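Local coordinates for protein nicotinate phosphoribosyltransferase (Saccharomyces cerevisiae, PDB 1VLP) that catalyses the ATP-dependent synthesis of nicotinate ribonucleotide from nicotinate and phosphoribosyl diphosphate, the first step of NAD biosynthesis from nicotinic acid, at residues R192-L197 with I228-K233. Sequence-based numbering, arbitrary orientation.
Sequences RRRRSL and ILFAKK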
loop_
_atom_site.group_PDB
_atom_site.type_symbol
_atom_site.label_atom_id
_atom_site.label_comp_id
_atom_site.label_asym_id
_atom_site.label_seq_id
_atom_site.Cartn_x
_atom_site.Cartn_y
_atom_site.Cartn_z
ATOM N N ARG A 192 -5.994 -2.163 2.524
ATOM C CA ARG A 192 -5.476 -3.518 2.655
ATOM C C ARG A 192 -5.856 -4.157 3.986
ATOM O O ARG A 192 -6.154 -5.350 4.033
ATOM C CB ARG A 192 -3.977 -3.517 2.524
ATOM C CG ARG A 192 -3.547 -3.364 1.120
ATOM C CD ARG A 192 -2.034 -3.257 1.068
ATOM N NE ARG A 192 -1.609 -1.951 1.550
ATOM C CZ ARG A 192 -0.346 -1.615 1.692
ATOM N NH1 ARG A 192 0.597 -2.506 1.377
ATOM N NH2 ARG A 192 -0.034 -0.411 2.166
ATOM N N ARG A 193 -5.948 -3.362 5.041
ATOM C CA ARG A 193 -6.318 -3.979 6.306
ATOM C C ARG A 193 -7.670 -3.573 6.854
ATOM O O ARG A 193 -7.908 -3.660 8.055
ATOM C CB ARG A 193 -5.220 -3.852 7.324
ATOM C CG ARG A 193 -4.224 -5.008 7.205
ATOM C CD ARG A 193 -3.191 -4.938 8.313
ATOM N NE ARG A 193 -1.946 -5.556 7.899
ATOM C CZ ARG A 193 -0.842 -5.563 8.631
ATOM N NH1 ARG A 193 -0.823 -4.971 9.819
ATOM N NH2 ARG A 193 0.245 -6.158 8.164
ATOM N N ARG A 194 -8.574 -3.143 5.971
ATOM C CA ARG A 194 -9.882 -2.804 6.403
ATOM C C ARG A 194 -10.574 -4.032 7.030
ATOM O O ARG A 194 -10.404 -5.192 6.580
ATOM C CB ARG A 194 -10.724 -2.263 5.256
ATOM C CG ARG A 194 -11.054 -3.271 4.213
ATOM C CD ARG A 194 -11.508 -2.545 2.919
ATOM N NE ARG A 194 -12.007 -3.477 1.930
ATOM C CZ ARG A 194 -12.220 -3.181 0.646
ATOM N NH1 ARG A 194 -11.939 -1.966 0.161
ATOM N NH2 ARG A 194 -12.658 -4.137 -0.175
ATOM N N ARG A 195 -11.390 -3.754 8.034
ATOM C CA ARG A 195 -12.181 -4.812 8.661
ATOM C C ARG A 195 -13.233 -5.382 7.685
ATOM O O ARG A 195 -13.540 -6.620 7.686
ATOM C CB ARG A 195 -12.814 -4.313 9.948
ATOM C CG ARG A 195 -13.580 -5.439 10.604
ATOM C CD ARG A 195 -13.738 -5.223 12.107
ATOM N NE ARG A 195 -12.437 -5.226 12.754
ATOM C CZ ARG A 195 -12.200 -5.565 14.016
ATOM N NH1 ARG A 195 -13.141 -6.053 14.793
ATOM N NH2 ARG A 195 -10.973 -5.460 14.492
ATOM N N SER A 196 -13.707 -4.490 6.799
ATOM C CA SER A 196 -14.640 -4.827 5.754
ATOM C C SER A 196 -14.728 -3.636 4.783
ATOM O O SER A 196 -14.310 -2.520 5.107
ATOM C CB SER A 196 -16.025 -5.106 6.317
ATOM O OG SER A 196 -16.601 -3.923 6.864
ATOM N N LEU A 197 -15.267 -3.898 3.607
ATOM C CA LEU A 197 -15.590 -2.814 2.635
ATOM C C LEU A 197 -16.511 -1.782 3.277
ATOM O O LEU A 197 -16.245 -0.597 3.209
ATOM C CB LEU A 197 -16.211 -3.427 1.401
ATOM C CG LEU A 197 -16.630 -2.443 0.300
ATOM C CD1 LEU A 197 -15.484 -1.688 -0.250
ATOM C CD2 LEU A 197 -17.295 -3.275 -0.788
ATOM N N ILE A 228 -8.956 3.946 -5.171
ATOM C CA ILE A 228 -9.414 4.659 -6.334
ATOM C C ILE A 228 -10.941 4.653 -6.398
ATOM O O ILE A 228 -11.555 5.680 -6.782
ATOM C CB ILE A 228 -8.834 4.053 -7.628
ATOM C CG1 ILE A 228 -7.316 3.931 -7.589
ATOM C CG2 ILE A 228 -9.223 4.870 -8.823
ATOM C CD1 ILE A 228 -6.809 3.106 -8.750
ATOM N N LEU A 229 -11.570 3.530 -6.007
ATOM C CA LEU A 229 -13.038 3.441 -6.055
ATOM C C LEU A 229 -13.692 4.454 -5.100
ATOM O O LEU A 229 -14.657 5.107 -5.492
ATOM C CB LEU A 229 -13.530 2.020 -5.718
ATOM C CG LEU A 229 -14.983 1.727 -6.080
ATOM C CD1 LEU A 229 -15.194 1.921 -7.553
ATOM C CD2 LEU A 229 -15.315 0.354 -5.732
ATOM N N PHE A 230 -13.161 4.556 -3.887
ATOM C CA PHE A 230 -13.667 5.530 -2.895
ATOM C C PHE A 230 -13.326 6.945 -3.283
ATOM O O PHE A 230 -14.099 7.848 -3.010
ATOM C CB PHE A 230 -13.195 5.214 -1.495
ATOM C CG PHE A 230 -13.939 4.049 -0.859
ATOM C CD1 PHE A 230 -15.307 4.121 -0.709
ATOM C CD2 PHE A 230 -13.286 2.925 -0.405
ATOM C CE1 PHE A 230 -16.030 3.100 -0.110
ATOM C CE2 PHE A 230 -14.021 1.828 0.199
ATOM C CZ PHE A 230 -15.393 1.940 0.329
ATOM N N ALA A 231 -12.163 7.170 -3.905
ATOM C CA ALA A 231 -11.847 8.511 -4.441
ATOM C C ALA A 231 -12.961 8.944 -5.425
ATOM O O ALA A 231 -13.502 10.035 -5.355
ATOM C CB ALA A 231 -10.606 8.464 -5.142
ATOM N N LYS A 232 -13.283 8.041 -6.342
ATOM C CA LYS A 232 -14.331 8.284 -7.349
ATOM C C LYS A 232 -15.685 8.528 -6.682
ATOM O O LYS A 232 -16.384 9.485 -7.038
ATOM C CB LYS A 232 -14.400 7.121 -8.330
ATOM C CG LYS A 232 -15.361 7.330 -9.527
ATOM C CD LYS A 232 -15.185 6.132 -10.477
ATOM C CE LYS A 232 -15.994 6.308 -11.733
ATOM N NZ LYS A 232 -17.438 6.331 -11.408
ATOM N N LYS A 233 -16.056 7.664 -5.745
ATOM C CA LYS A 233 -17.321 7.746 -5.063
ATOM C C LYS A 233 -17.533 9.079 -4.301
ATOM O O LYS A 233 -18.597 9.690 -4.385
ATOM C CB LYS A 233 -17.465 6.608 -4.082
ATOM C CG LYS A 233 -18.825 6.546 -3.379
ATOM C CD LYS A 233 -19.012 5.334 -2.585
ATOM C CE LYS A 233 -20.340 5.418 -1.831
ATOM N NZ LYS A 233 -20.634 4.221 -0.983
#
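Leu197 and Phe230 mark the closest backbone approach, yet their CA atoms stay 10.2 Å apart, a gap bridged mainly by side chains between segment 192-197, a loop that runs into helix 197-213 at Leu197, and the helical turn 228-233. Phe230 does most of the reaching: its CB points toward the loop, and with CG anti to the carbonyl carbon (chi1 -76°) the ring leads away from the helix. The leading atom CZ of Phe230 lies 3.7 Å from CD1 of Leu197, and CE2 of Phe230 is 3.8 Å from the same methyl, so one branch of the leucine meets the CE2-CZ side of the ring at a slant. With CG of Leu197 anti to the backbone N (chi1 179°), chi2 of 62° turns CD1, rather than CD2, to the ring. The carbonyl O of Leu197 also lies beside CZ of Phe230, at 3.9 Å. The CD1 methyl has a second neighbour, since it sits 3.3 Å above the plane of the Arg194 guanidinium, displaced toward its rim. Arg194 completes the trio: its NH1 comes to 4.3 Å from CE2 of Phe230, close to the plane of the ring and at its edge, a position unlike that of a cation-pi pair. What holds NH1 is a salt bridge to Asp23 and a hydrogen bond to Gln200, whose side chain also touches the phenylalanine. The contact thus joins the loop after strand 186-188, with the start of helix 197-213, to the helix after neighbouring parallel strand 222-225; Arg194 is about 8 Å (side chain to side chain) from Thr367, inferred to bind phosphoribosyl diphosphate. With no polar bond between the segments and just 108 Å² buried, the contact rests on van der Waals packing of methyl and ring, while the buried arginine charge is probably balanced by Asp23.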